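PDB 4D3D: imine reductase from Bacillus cereus, which catalyses the NADPH-dependent reduction of cyclic imines to amines, and is S-selective toward 2-methylpyrroline. Local coordinates for residues Ala37-Phe40 and Leu41-Tyr45; Asn89-Tyr92 and Ser93-Pro97; Arg157-Phe160 and Glu161-Glu165; Pro180-Ala183 and Met184-Gln188; Ala277-Leu280 and Glu281-Arg285. One frame throughout, in Å; residues are numbered along the deposited sequence.

Interaction 1. Residues Ala37-Phe40 and Leu41-Tyr45; sequences ADVF and LEYGY
F40 and Y45 carry both the polar and the aromatic side of this helix end. Among the backbone bonds, L41 N to A37 O and E42 N to D38 O are ordinary i to i+4 helical bonds. The bond from Y45 N to F40 O (3.0 Å) then reaches back one residue further. Together with the bond from G44 N to L41 O (3.0 Å) it forms a Schellman motif, with G44 as the C-prime residue at positive phi (84°), a backbone angle that a residue without a side chain adopts easily. F40 O also receives a weak bond from Y43 N.

Of the aromatic contacts, the F40 and Y45 rings meet obliquely, planes at 48° and centroids 5.2 Å apart, with F40 CD1 over the centre of one Y45 face. Y43 instead runs alongside V39. Its CG stands beside its own backbone N (chi1 -78°), which brings CD1 to 3.8 Å from V39 CG1, while the ring edge meets V39 O in plane.

This C-terminal end of helix 31-42 leads into strand 46-50 within a Rossmann beta-alpha-beta unit. A37, F40 and L41 pack on V47, A37 and L41 also meet L60 of helix 58-62, and F40 and Y45 both lean on T166 of helix 157-170.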
loop_
_atom_site.group_PDB
_atom_site.type_symbol
_atom_site.label_atom_id
_atom_site.label_comp_id
_atom_site.label_asym_id
_atom_site.label_seq_id
_atom_site.Cartn_x
_atom_site.Cartn_y
_atom_site.Cartn_z
ATOM N N ALA B 37 2.829 24.328 24.123
ATOM C CA ALA B 37 2.940 25.273 25.216
ATOM C C ALA B 37 1.858 25.026 26.295
ATOM O O ALA B 37 2.079 25.147 27.491
ATOM C CB ALA B 37 2.868 26.709 24.668
ATOM N N ASP B 38 0.665 24.727 25.841
ATOM C CA ASP B 38 -0.478 24.485 26.746
ATOM C C ASP B 38 -0.208 23.292 27.682
ATOM O O ASP B 38 -0.414 23.357 28.922
ATOM C CB ASP B 38 -1.698 24.258 25.843
ATOM C CG ASP B 38 -2.969 24.632 26.480
ATOM O OD1 ASP B 38 -3.196 25.846 26.699
ATOM O OD2 ASP B 38 -3.748 23.706 26.745
ATOM N N VAL B 39 0.295 22.206 27.106
ATOM C CA VAL B 39 0.621 21.020 27.897
ATOM C C VAL B 39 1.773 21.245 28.811
ATOM O O VAL B 39 1.728 20.818 29.957
ATOM C CB VAL B 39 0.923 19.813 27.014
ATOM C CG1 VAL B 39 1.539 18.656 27.806
ATOM C CG2 VAL B 39 -0.369 19.384 26.392
ATOM N N PHE B 40 2.813 21.957 28.344
ATOM C CA PHE B 40 3.869 22.325 29.256
ATOM C C PHE B 40 3.306 23.135 30.472
ATOM O O PHE B 40 3.722 22.861 31.598
ATOM C CB PHE B 40 4.991 23.139 28.558
ATOM C CG PHE B 40 5.930 22.326 27.706
ATOM C CD1 PHE B 40 6.541 21.165 28.183
ATOM C CD2 PHE B 40 6.257 22.775 26.408
ATOM C CE1 PHE B 40 7.403 20.413 27.375
ATOM C CE2 PHE B 40 7.172 22.066 25.607
ATOM C CZ PHE B 40 7.748 20.889 26.103
ATOM N N LEU B 41 2.424 24.113 30.210
ATOM C CA LEU B 41 1.839 24.947 31.301
ATOM C C LEU B 41 1.053 24.086 32.282
ATOM O O LEU B 41 1.204 24.211 33.502
ATOM C CB LEU B 41 0.930 26.077 30.768
ATOM C CG LEU B 41 1.718 27.244 30.130
ATOM C CD1 LEU B 41 0.792 28.121 29.291
ATOM C CD2 LEU B 41 2.512 28.075 31.165
ATOM N N GLU B 42 0.275 23.186 31.734
ATOM C CA GLU B 42 -0.489 22.252 32.561
ATOM C C GLU B 42 0.404 21.421 33.489
ATOM O O GLU B 42 0.011 21.144 34.606
ATOM C CB GLU B 42 -1.311 21.348 31.667
ATOM C CG GLU B 42 -2.179 20.332 32.401
ATOM C CD GLU B 42 -2.887 19.406 31.437
ATOM O OE1 GLU B 42 -2.974 19.774 30.245
ATOM O OE2 GLU B 42 -3.339 18.320 31.875
ATOM N N TYR B 43 1.591 21.038 33.039
ATOM C CA TYR B 43 2.480 20.206 33.824
ATOM C C TYR B 43 3.440 21.043 34.646
ATOM O O TYR B 43 4.471 20.528 35.136
ATOM C CB TYR B 43 3.193 19.135 32.919
ATOM C CG TYR B 43 2.252 17.961 32.594
ATOM C CD1 TYR B 43 1.293 18.071 31.598
ATOM C CD2 TYR B 43 2.266 16.776 33.349
ATOM C CE1 TYR B 43 0.383 17.033 31.316
ATOM C CE2 TYR B 43 1.362 15.738 33.078
ATOM C CZ TYR B 43 0.414 15.874 32.077
ATOM O OH TYR B 43 -0.476 14.849 31.786
ATOM N N GLY B 44 3.137 22.335 34.822
ATOM C CA GLY B 44 3.911 23.127 35.738
ATOM C C GLY B 44 5.213 23.740 35.219
ATOM O O GLY B 44 6.054 24.148 36.012
ATOM N N TYR B 45 5.429 23.760 33.913
ATOM C CA TYR B 45 6.628 24.376 33.375
ATOM C C TYR B 45 6.473 25.868 33.334
ATOM O O TYR B 45 5.365 26.404 33.150
ATOM C CB TYR B 45 6.865 23.882 31.936
ATOM C CG TYR B 45 7.526 22.530 31.893
ATOM C CD1 TYR B 45 6.842 21.398 32.318
ATOM C CD2 TYR B 45 8.874 22.384 31.511
ATOM C CE1 TYR B 45 7.458 20.157 32.364
ATOM C CE2 TYR B 45 9.500 21.141 31.542
ATOM C CZ TYR B 45 8.795 20.023 31.957
ATOM O OH TYR B 45 9.389 18.772 32.006
#

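Interaction 2. Residues Asn89-Tyr92 and Ser93-Pro97; sequences NVMY and SILEP
M91 O receives the shortest hydrogen bond across this turn, from L95 N at 2.9 Å, with the donor nearly in line with the carbonyl. The same oxygen has the L95 side chain close by: CB lies 3.3 Å from M91 O, and CG is almost as near. Three more i to i+4 bonds join the segments, S93 N to N89 O, I94 N to V90 O and E96 N to Y92 O, the last 3.0 Å long and its donor tilted 32° from the carbonyl plane.

Side chains pair with the same spacing. M91 CG, anti to the backbone N (chi1 -169°), approaches L95 CD1 to 3.6 Å as the two chains slant across each other. The M91 chain then bends at chi3, and its CE ends 3.6 Å above one face of the Y92 ring, toward the rim. On another side of the helix, V90 CG1 and I94 CG2 make a looser apolar contact at 4.3 Å.

Helix 88-95 links parallel strands 80-83 and 106-109 in a beta-alpha-beta unit. Helix 115-127 packs alongside: M91 meets A121 and L125, and the Y92 ring stands edge-to-face with W124.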
loop_
_atom_site.group_PDB
_atom_site.type_symbol
_atom_site.label_atom_id
_atom_site.label_comp_id
_atom_site.label_asym_id
_atom_site.label_seq_id
_atom_site.Cartn_x
_atom_site.Cartn_y
_atom_site.Cartn_z
ATOM N N ASN B 89 13.041 27.091 6.397
ATOM C CA ASN B 89 13.398 28.460 6.000
ATOM C C ASN B 89 13.121 29.544 7.044
ATOM O O ASN B 89 13.865 30.567 7.083
ATOM C CB ASN B 89 12.801 28.848 4.656
ATOM C CG ASN B 89 13.466 28.075 3.561
ATOM O OD1 ASN B 89 14.569 27.522 3.762
ATOM N ND2 ASN B 89 12.790 27.927 2.473
ATOM N N VAL B 90 12.077 29.336 7.820
ATOM C CA VAL B 90 11.672 30.286 8.858
ATOM C C VAL B 90 12.847 30.266 9.869
ATOM O O VAL B 90 13.231 31.291 10.359
ATOM C CB VAL B 90 10.356 29.940 9.588
ATOM C CG1 VAL B 90 10.091 30.917 10.716
ATOM C CG2 VAL B 90 9.169 29.978 8.603
ATOM N N MET B 91 13.362 29.078 10.214
ATOM C CA MET B 91 14.496 29.005 11.166
ATOM C C MET B 91 15.660 29.878 10.791
ATOM O O MET B 91 16.146 30.670 11.605
ATOM C CB MET B 91 14.979 27.544 11.408
ATOM C CG MET B 91 15.927 27.453 12.547
ATOM S SD MET B 91 17.121 26.069 12.531
ATOM C CE MET B 91 18.111 26.475 11.145
ATOM N N TYR B 92 16.104 29.747 9.568
ATOM C CA TYR B 92 17.173 30.577 9.103
ATOM C C TYR B 92 16.813 32.036 9.171
ATOM O O TYR B 92 17.659 32.905 9.519
ATOM C CB TYR B 92 17.579 30.240 7.707
ATOM C CG TYR B 92 18.175 28.837 7.610
ATOM C CD1 TYR B 92 19.386 28.532 8.165
ATOM C CD2 TYR B 92 17.471 27.819 6.998
ATOM C CE1 TYR B 92 19.924 27.240 8.099
ATOM C CE2 TYR B 92 18.012 26.532 6.905
ATOM C CZ TYR B 92 19.212 26.235 7.454
ATOM O OH TYR B 92 19.745 24.967 7.360
ATOM N N SER B 93 15.577 32.367 8.756
ATOM C CA SER B 93 15.195 33.787 8.672
ATOM C C SER B 93 15.306 34.438 10.040
ATOM O O SER B 93 15.745 35.567 10.184
ATOM C CB SER B 93 13.740 33.846 8.106
ATOM O OG SER B 93 13.305 35.223 8.071
ATOM N N ILE B 94 14.803 33.784 11.065
ATOM C CA ILE B 94 14.776 34.401 12.397
ATOM C C ILE B 94 16.103 34.252 13.178
ATOM O O ILE B 94 16.433 35.110 14.008
ATOM C CB ILE B 94 13.577 33.929 13.258
ATOM C CG1 ILE B 94 13.682 32.475 13.609
ATOM C CG2 ILE B 94 12.190 34.198 12.602
ATOM C CD1 ILE B 94 12.707 31.987 14.587
ATOM N N LEU B 95 16.853 33.166 12.945
ATOM C CA LEU B 95 18.102 32.956 13.712
ATOM C C LEU B 95 19.374 33.481 13.082
ATOM O O LEU B 95 20.295 33.885 13.824
ATOM C CB LEU B 95 18.279 31.449 14.022
ATOM C CG LEU B 95 17.234 30.735 14.828
ATOM C CD1 LEU B 95 17.657 29.315 15.159
ATOM C CD2 LEU B 95 16.883 31.503 16.069
ATOM N N GLU B 96 19.469 33.556 11.758
ATOM C CA GLU B 96 20.710 34.026 11.074
ATOM C C GLU B 96 21.113 35.399 11.599
ATOM O O GLU B 96 22.320 35.623 11.892
ATOM C CB GLU B 96 20.618 34.015 9.529
ATOM C CG GLU B 96 21.970 34.309 8.793
ATOM C CD GLU B 96 22.332 35.791 8.757
ATOM O OE1 GLU B 96 21.387 36.621 8.799
ATOM O OE2 GLU B 96 23.565 36.129 8.808
ATOM N N PRO B 97 20.123 36.321 11.776
ATOM C CA PRO B 97 20.536 37.674 12.203
ATOM C C PRO B 97 21.024 37.727 13.610
ATOM O O PRO B 97 21.600 38.781 13.977
ATOM C CB PRO B 97 19.237 38.492 12.062
ATOM C CG PRO B 97 18.479 37.764 10.939
ATOM C CD PRO B 97 18.739 36.292 11.281
#

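Interaction 3. Residues Arg157-Phe160 and Glu161-Glu165; sequences RVVF and EAHRE
The backbone bond from E161 N to R157 O, 2.8 Å long, ties the first turn of this helix, and the E161 side chain carries the charged pair of the contact. Its OE2 takes R164 NH1 at 2.8 Å in a salt bridge, through the syn lone pair and in the guanidinium plane, while OE1 adds a weak, longer bond to NH1. R157 runs beside E161, but the charged ends do not meet: R157 NE stays 4.6 Å from E161 OE2.

Further along, A162 N binds V158 O, and H163 N binds F160 O at 3.1 Å from above the carbonyl plane, with a weak second bond to V159 O.

The F160 ring lies against the paired side chains. With CG anti to its N (chi1 177°), the ring is turned toward the following helical turn, where R164 CB lies over one face near the rim. R164 NH1 comes to 3.6 Å from F160 CE2, with the guanidinium tilted 57° to the ring. E161 OE2 is 3.9 Å from F160 CD2, its carboxylate nearly perpendicular to the ring.

R164 NE forms a further salt bridge with E168 one turn on. Helix 157-170 connects strands 149-155 and 171-175. F160 packs on Y153 and Y175 of these strands, and V159 and H163 touch V106 of strand 106-109.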
loop_
_atom_site.group_PDB
_atom_site.type_symbol
_atom_site.label_atom_id
_atom_site.label_comp_id
_atom_site.label_asym_id
_atom_site.label_seq_id
_atom_site.Cartn_x
_atom_site.Cartn_y
_atom_site.Cartn_z
ATOM N N ARG B 157 22.981 11.490 20.636
ATOM C CA ARG B 157 22.262 10.699 21.676
ATOM C C ARG B 157 22.362 11.355 23.063
ATOM O O ARG B 157 21.399 11.322 23.855
ATOM C CB ARG B 157 22.782 9.277 21.759
ATOM C CG ARG B 157 22.067 8.454 22.838
ATOM C CD ARG B 157 22.560 7.040 23.001
ATOM N NE ARG B 157 21.408 6.199 22.729
ATOM C CZ ARG B 157 21.210 5.545 21.578
ATOM N NH1 ARG B 157 22.103 5.567 20.574
ATOM N NH2 ARG B 157 20.096 4.841 21.447
ATOM N N VAL B 158 23.512 11.939 23.358
ATOM C CA VAL B 158 23.714 12.576 24.701
ATOM C C VAL B 158 22.839 13.827 24.853
ATOM O O VAL B 158 22.242 14.065 25.931
ATOM C CB VAL B 158 25.218 12.842 24.990
ATOM C CG1 VAL B 158 25.875 13.728 23.937
ATOM C CG2 VAL B 158 25.438 13.401 26.409
ATOM N N VAL B 159 22.688 14.598 23.771
ATOM C CA VAL B 159 21.834 15.779 23.770
ATOM C C VAL B 159 20.366 15.329 23.947
ATOM O O VAL B 159 19.626 15.844 24.735
ATOM C CB VAL B 159 22.033 16.651 22.482
ATOM C CG1 VAL B 159 21.050 17.795 22.459
ATOM C CG2 VAL B 159 23.433 17.266 22.427
ATOM N N PHE B 160 19.953 14.329 23.150
ATOM C CA PHE B 160 18.633 13.783 23.281
ATOM C C PHE B 160 18.344 13.265 24.709
ATOM O O PHE B 160 17.309 13.590 25.297
ATOM C CB PHE B 160 18.335 12.664 22.245
ATOM C CG PHE B 160 16.963 12.044 22.448
ATOM C CD1 PHE B 160 15.812 12.762 22.154
ATOM C CD2 PHE B 160 16.841 10.820 23.062
ATOM C CE1 PHE B 160 14.554 12.213 22.427
ATOM C CE2 PHE B 160 15.602 10.270 23.304
ATOM C CZ PHE B 160 14.463 10.986 23.001
ATOM N N GLU B 161 19.266 12.493 25.294
ATOM C CA GLU B 161 18.972 11.971 26.604
ATOM C C GLU B 161 18.865 13.073 27.650
ATOM O O GLU B 161 18.084 12.980 28.614
ATOM C CB GLU B 161 20.045 10.982 27.002
ATOM C CG GLU B 161 19.983 9.659 26.248
ATOM C CD GLU B 161 18.649 8.921 26.431
ATOM O OE1 GLU B 161 17.958 9.072 27.468
ATOM O OE2 GLU B 161 18.261 8.182 25.506
ATOM N N ALA B 162 19.619 14.137 27.463
ATOM C CA ALA B 162 19.567 15.254 28.450
ATOM C C ALA B 162 18.204 15.938 28.493
ATOM O O ALA B 162 17.820 16.512 29.512
ATOM C CB ALA B 162 20.632 16.267 28.146
ATOM N N HIS B 163 17.448 15.873 27.385
ATOM C CA HIS B 163 16.182 16.575 27.280
ATOM C C HIS B 163 14.964 15.688 27.141
ATOM O O HIS B 163 13.838 16.185 27.018
ATOM C CB HIS B 163 16.262 17.628 26.175
ATOM C CG HIS B 163 17.288 18.672 26.477
ATOM N ND1 HIS B 163 17.091 19.651 27.439
ATOM C CD2 HIS B 163 18.561 18.806 26.060
ATOM C CE1 HIS B 163 18.194 20.361 27.562
ATOM N NE2 HIS B 163 19.104 19.854 26.754
ATOM N N ARG B 164 15.182 14.395 27.169
ATOM C CA ARG B 164 14.137 13.450 26.933
ATOM C C ARG B 164 12.959 13.583 27.861
ATOM O O ARG B 164 11.807 13.462 27.450
ATOM C CB ARG B 164 14.755 12.054 27.056
ATOM C CG ARG B 164 13.834 10.908 27.145
ATOM C CD ARG B 164 14.792 9.705 27.116
ATOM N NE ARG B 164 13.984 8.627 26.756
ATOM C CZ ARG B 164 14.340 7.594 26.031
ATOM N NH1 ARG B 164 15.578 7.423 25.581
ATOM N NH2 ARG B 164 13.403 6.710 25.784
ATOM N N GLU B 165 13.268 13.786 29.120
ATOM C CA GLU B 165 12.220 13.951 30.113
ATOM C C GLU B 165 11.246 15.089 29.765
ATOM O O GLU B 165 10.026 14.926 29.816
ATOM C CB GLU B 165 12.873 14.161 31.478
ATOM C CG GLU B 165 11.854 14.297 32.607
ATOM C CD GLU B 165 12.476 14.278 34.016
ATOM O OE1 GLU B 165 13.564 14.813 34.272
ATOM O OE2 GLU B 165 11.860 13.682 34.891
#

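Interaction 4. Residues Pro180-Ala183 and Met184-Gln188; sequences PGLA and MLYYQ
L182 meets both L185 and Y186 near the start of the long helix 182-210, which leads from the Rossmann domain into the helical C-terminal domain. Its CD2 lies 4.0 Å from L185 CD2, the two side chains slanting past each other, and reaches the Y186 ring more loosely at CE1. L182 O accepts a straight bond from Y186 N (3.0 Å, 176° at the hydrogen). The same oxygen sits in the plane of the Y186 ring at its edge, 3.2 Å from CD1, because Y186 CG stands beside its own backbone N (chi1 -77°).

One residue earlier, G181 O takes L185 N at 2.9 Å, in the carbonyl plane, and a weak bond from M184 N. The bond from Y187 N to A183 O is also weak, at 3.5 Å, while Q188 N to M184 O continues the regular pattern. The M184 side chain doubles back at chi2 and chi3, leaving SD 4.0 Å from A183 C.

A second shell holds the turn in place. D179 OD1 accepts a bond from G181 N, and A183 N is bonded to S154 OG on strand 149-155. The Y186 ring makes a cation-pi contact with R176 and stands edge-to-face with Y221 of the second subunit, whose I213 packs on L182 and Y186.

The side chains are largely apolar and buried, with the Y186 ring also meeting the R176 charge. In such surroundings the N-H groups at a helix start need acceptors from outside the helix, and G181 N and A183 N find them in D179 OD1 and S154 OG.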
loop_
_atom_site.group_PDB
_atom_site.type_symbol
_atom_site.label_atom_id
_atom_site.label_comp_id
_atom_site.label_asym_id
_atom_site.label_seq_id
_atom_site.Cartn_x
_atom_site.Cartn_y
_atom_site.Cartn_z
ATOM N N PRO B 180 20.895 13.382 12.160
ATOM C CA PRO B 180 19.736 14.274 12.268
ATOM C C PRO B 180 18.646 14.010 11.193
ATOM O O PRO B 180 17.496 14.436 11.434
ATOM C CB PRO B 180 20.336 15.675 12.022
ATOM C CG PRO B 180 21.777 15.548 12.378
ATOM C CD PRO B 180 22.143 14.142 11.981
ATOM N N GLY B 181 19.019 13.445 10.036
ATOM C CA GLY B 181 18.052 13.179 8.963
ATOM C C GLY B 181 17.086 12.036 9.325
ATOM O O GLY B 181 16.029 11.918 8.702
ATOM N N LEU B 182 17.422 11.177 10.312
ATOM C CA LEU B 182 16.613 9.950 10.520
ATOM C C LEU B 182 15.189 10.120 10.987
ATOM O O LEU B 182 14.282 9.409 10.505
ATOM C CB LEU B 182 17.346 8.937 11.449
ATOM C CG LEU B 182 18.653 8.396 10.953
ATOM C CD1 LEU B 182 19.293 7.609 12.071
ATOM C CD2 LEU B 182 18.493 7.466 9.744
ATOM N N ALA B 183 14.918 11.100 11.861
ATOM C CA ALA B 183 13.577 11.376 12.256
ATOM C C ALA B 183 12.692 11.727 11.063
ATOM O O ALA B 183 11.528 11.248 10.988
ATOM C CB ALA B 183 13.528 12.488 13.270
ATOM N N MET B 184 13.235 12.450 10.098
ATOM C CA MET B 184 12.477 12.781 8.890
ATOM C C MET B 184 12.407 11.571 7.920
ATOM O O MET B 184 11.399 11.385 7.209
ATOM C CB MET B 184 13.060 14.007 8.197
ATOM C CG MET B 184 12.933 15.332 9.033
ATOM S SD MET B 184 11.521 15.499 10.197
ATOM C CE MET B 184 10.644 15.501 8.790
ATOM N N LEU B 185 13.466 10.801 7.881
ATOM C CA LEU B 185 13.540 9.639 6.992
ATOM C C LEU B 185 12.404 8.684 7.316
ATOM O O LEU B 185 11.599 8.354 6.420
ATOM C CB LEU B 185 14.840 8.926 7.064
ATOM C CG LEU B 185 14.890 7.647 6.130
ATOM C CD1 LEU B 185 14.906 7.945 4.633
ATOM C CD2 LEU B 185 16.069 6.865 6.617
ATOM N N TYR B 186 12.303 8.278 8.549
ATOM C CA TYR B 186 11.272 7.293 8.961
ATOM C C TYR B 186 9.830 7.825 8.734
ATOM O O TYR B 186 8.948 7.149 8.223
ATOM C CB TYR B 186 11.432 6.859 10.380
ATOM C CG TYR B 186 12.575 5.843 10.618
ATOM C CD1 TYR B 186 13.876 6.241 10.851
ATOM C CD2 TYR B 186 12.334 4.456 10.518
ATOM C CE1 TYR B 186 14.911 5.321 11.039
ATOM C CE2 TYR B 186 13.372 3.536 10.690
ATOM C CZ TYR B 186 14.631 3.949 10.959
ATOM O OH TYR B 186 15.639 3.005 11.177
ATOM N N TYR B 187 9.612 9.121 9.044
ATOM C CA TYR B 187 8.344 9.755 8.770
ATOM C C TYR B 187 7.962 9.767 7.267
ATOM O O TYR B 187 6.860 9.300 6.874
ATOM C CB TYR B 187 8.425 11.205 9.293
ATOM C CG TYR B 187 7.035 11.848 9.280
ATOM C CD1 TYR B 187 6.152 11.699 10.342
ATOM C CD2 TYR B 187 6.634 12.548 8.171
ATOM C CE1 TYR B 187 4.882 12.267 10.292
ATOM C CE2 TYR B 187 5.388 13.139 8.106
ATOM C CZ TYR B 187 4.512 12.975 9.120
ATOM O OH TYR B 187 3.269 13.586 9.004
ATOM N N GLN B 188 8.859 10.224 6.425
ATOM C CA GLN B 188 8.552 10.380 5.017
ATOM C C GLN B 188 8.383 9.037 4.301
ATOM O O GLN B 188 7.500 8.926 3.434
ATOM C CB GLN B 188 9.620 11.179 4.276
ATOM C CG GLN B 188 9.793 12.626 4.734
ATOM C CD GLN B 188 8.527 13.461 4.723
ATOM O OE1 GLN B 188 7.556 13.114 4.081
ATOM N NE2 GLN B 188 8.541 14.613 5.477
#

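Interaction 5. Residues Ala277-Leu280 and Glu281-Arg285; sequences ATVL and EVFRR
F283 folds back along the preceding turn to meet V279. Its CB lies 3.5 Å from L280 O. With CG beside its own backbone N (chi1 -84°), the ring is directed along V279, and CD1 comes to 3.3 Å from V279 O, which sits in the ring plane at the edge. CE1 continues to V279 CG1 at 4.0 Å, the two side chains running side by side. The ring then meets W195 of the second subunit edge-to-face, and L199 of that chain packs on it.

V279 O also accepts the backbone bond from F283 N, 3.1 Å and nearly straight at 172°. E281 N to A277 O, V282 N to T278 O and R284 N to L280 O repeat the i to i+4 pattern. T278 O has a second partner, a water that donates to it at 3.0 Å and accepts a weak bond from R285 NH1. V282 CG2 packs against this carbonyl too, 3.4 Å from T278 O.

The hydroxyl of T278 is hydrogen-bonded to A274 O and to T278 OG1 of the second subunit, and R285 NH2 makes a salt bridge with D272 of that subunit. V279, L280 and R284 touch helix 252-268. One helix face thus serves the dimer, as expected of the all-helical C-terminal domain of imine reductases, whose two subunits interlock through their helices.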
loop_
_atom_site.group_PDB
_atom_site.type_symbol
_atom_site.label_atom_id
_atom_site.label_comp_id
_atom_site.label_asym_id
_atom_site.label_seq_id
_atom_site.Cartn_x
_atom_site.Cartn_y
_atom_site.Cartn_z
ATOM N N ALA B 277 -1.055 2.244 -14.635
ATOM C CA ALA B 277 -0.110 2.374 -15.730
ATOM C C ALA B 277 1.299 2.666 -15.292
ATOM O O ALA B 277 2.263 2.187 -15.867
ATOM C CB ALA B 277 -0.529 3.438 -16.709
ATOM N N THR B 278 1.434 3.419 -14.224
ATOM C CA THR B 278 2.766 3.649 -13.630
ATOM C C THR B 278 3.369 2.365 -13.033
ATOM O O THR B 278 4.526 2.044 -13.215
ATOM C CB THR B 278 2.713 4.806 -12.600
ATOM O OG1 THR B 278 2.388 6.016 -13.336
ATOM C CG2 THR B 278 4.049 4.965 -11.959
ATOM N N VAL B 279 2.524 1.615 -12.299
ATOM C CA VAL B 279 2.958 0.298 -11.783
ATOM C C VAL B 279 3.418 -0.592 -12.939
ATOM O O VAL B 279 4.510 -1.210 -12.835
ATOM C CB VAL B 279 1.792 -0.353 -10.983
ATOM C CG1 VAL B 279 2.087 -1.772 -10.570
ATOM C CG2 VAL B 279 1.398 0.496 -9.744
ATOM N N LEU B 280 2.577 -0.691 -13.973
ATOM C CA LEU B 280 2.884 -1.501 -15.148
ATOM C C LEU B 280 4.259 -1.100 -15.771
ATOM O O LEU B 280 5.063 -1.946 -16.112
ATOM C CB LEU B 280 1.775 -1.342 -16.220
ATOM C CG LEU B 280 1.986 -2.184 -17.485
ATOM C CD1 LEU B 280 2.079 -3.652 -17.092
ATOM C CD2 LEU B 280 0.888 -1.913 -18.485
ATOM N N GLU B 281 4.519 0.179 -15.886
ATOM C CA GLU B 281 5.766 0.630 -16.487
ATOM C C GLU B 281 6.990 0.303 -15.640
ATOM O O GLU B 281 8.074 0.029 -16.158
ATOM C CB GLU B 281 5.682 2.092 -16.855
ATOM C CG GLU B 281 6.988 2.664 -17.507
ATOM C CD GLU B 281 7.433 2.008 -18.842
ATOM O OE1 GLU B 281 6.620 1.255 -19.500
ATOM O OE2 GLU B 281 8.649 2.242 -19.205
ATOM N N VAL B 282 6.863 0.306 -14.331
ATOM C CA VAL B 282 7.933 -0.180 -13.444
ATOM C C VAL B 282 8.242 -1.657 -13.767
ATOM O O VAL B 282 9.413 -2.061 -13.923
ATOM C CB VAL B 282 7.604 0.005 -11.953
ATOM C CG1 VAL B 282 8.695 -0.591 -11.109
ATOM C CG2 VAL B 282 7.462 1.479 -11.581
ATOM N N PHE B 283 7.189 -2.485 -13.770
ATOM C CA PHE B 283 7.338 -3.923 -14.129
ATOM C C PHE B 283 8.004 -4.092 -15.492
ATOM O O PHE B 283 8.907 -4.931 -15.624
ATOM C CB PHE B 283 6.005 -4.642 -14.109
ATOM C CG PHE B 283 5.590 -5.130 -12.707
ATOM C CD1 PHE B 283 5.068 -4.257 -11.774
ATOM C CD2 PHE B 283 5.738 -6.457 -12.372
ATOM C CE1 PHE B 283 4.808 -4.716 -10.499
ATOM C CE2 PHE B 283 5.400 -6.930 -11.086
ATOM C CZ PHE B 283 4.912 -6.025 -10.178
ATOM N N ARG B 284 7.564 -3.332 -16.477
ATOM C CA ARG B 284 8.159 -3.427 -17.818
ATOM C C ARG B 284 9.613 -3.034 -17.833
ATOM O O ARG B 284 10.425 -3.701 -18.488
ATOM C CB ARG B 284 7.364 -2.670 -18.834
ATOM C CG ARG B 284 6.024 -3.300 -19.153
ATOM C CD ARG B 284 5.324 -2.791 -20.413
ATOM N NE ARG B 284 6.165 -3.087 -21.631
ATOM C CZ ARG B 284 6.210 -4.243 -22.348
ATOM N NH1 ARG B 284 5.444 -5.346 -22.049
ATOM N NH2 ARG B 284 7.024 -4.315 -23.422
ATOM N N ARG B 285 9.987 -2.022 -17.084
ATOM C CA ARG B 285 11.383 -1.681 -16.984
ATOM C C ARG B 285 12.209 -2.756 -16.368
ATOM O O ARG B 285 13.317 -3.018 -16.781
ATOM C CB ARG B 285 11.536 -0.314 -16.220
ATOM C CG ARG B 285 11.038 0.851 -17.026
ATOM C CD ARG B 285 10.530 2.013 -16.143
ATOM N NE ARG B 285 11.560 2.629 -15.454
ATOM C CZ ARG B 285 11.402 3.514 -14.432
ATOM N NH1 ARG B 285 10.184 3.837 -13.812
ATOM N NH2 ARG B 285 12.508 3.969 -13.987
HETATM O O HOH W 1 6.757 3.840 -14.039
#

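All five are local contacts along a helix or at its end, but their settings differ. Interactions 1, 2 and 3 belong to helices flanking the sheet of the nucleotide-binding domain. Of these, interaction 3 is the most exposed and the one with a salt bridge inside it, whereas interaction 1 closes its helix with a glycine cap. Helices 31-42 and 157-170 are neighbours, so interactions 1 and 3 come within about 4 Å at their nearest atoms. Interaction 4 is the buried one, nearest the chain's centre, at the passage between domains. Interaction 5 lies about 51 Å from interaction 1, centre to centre. Both interactions 4 and 5 reach the second subunit, adding aromatic contacts, and interaction 5 polar bonds too.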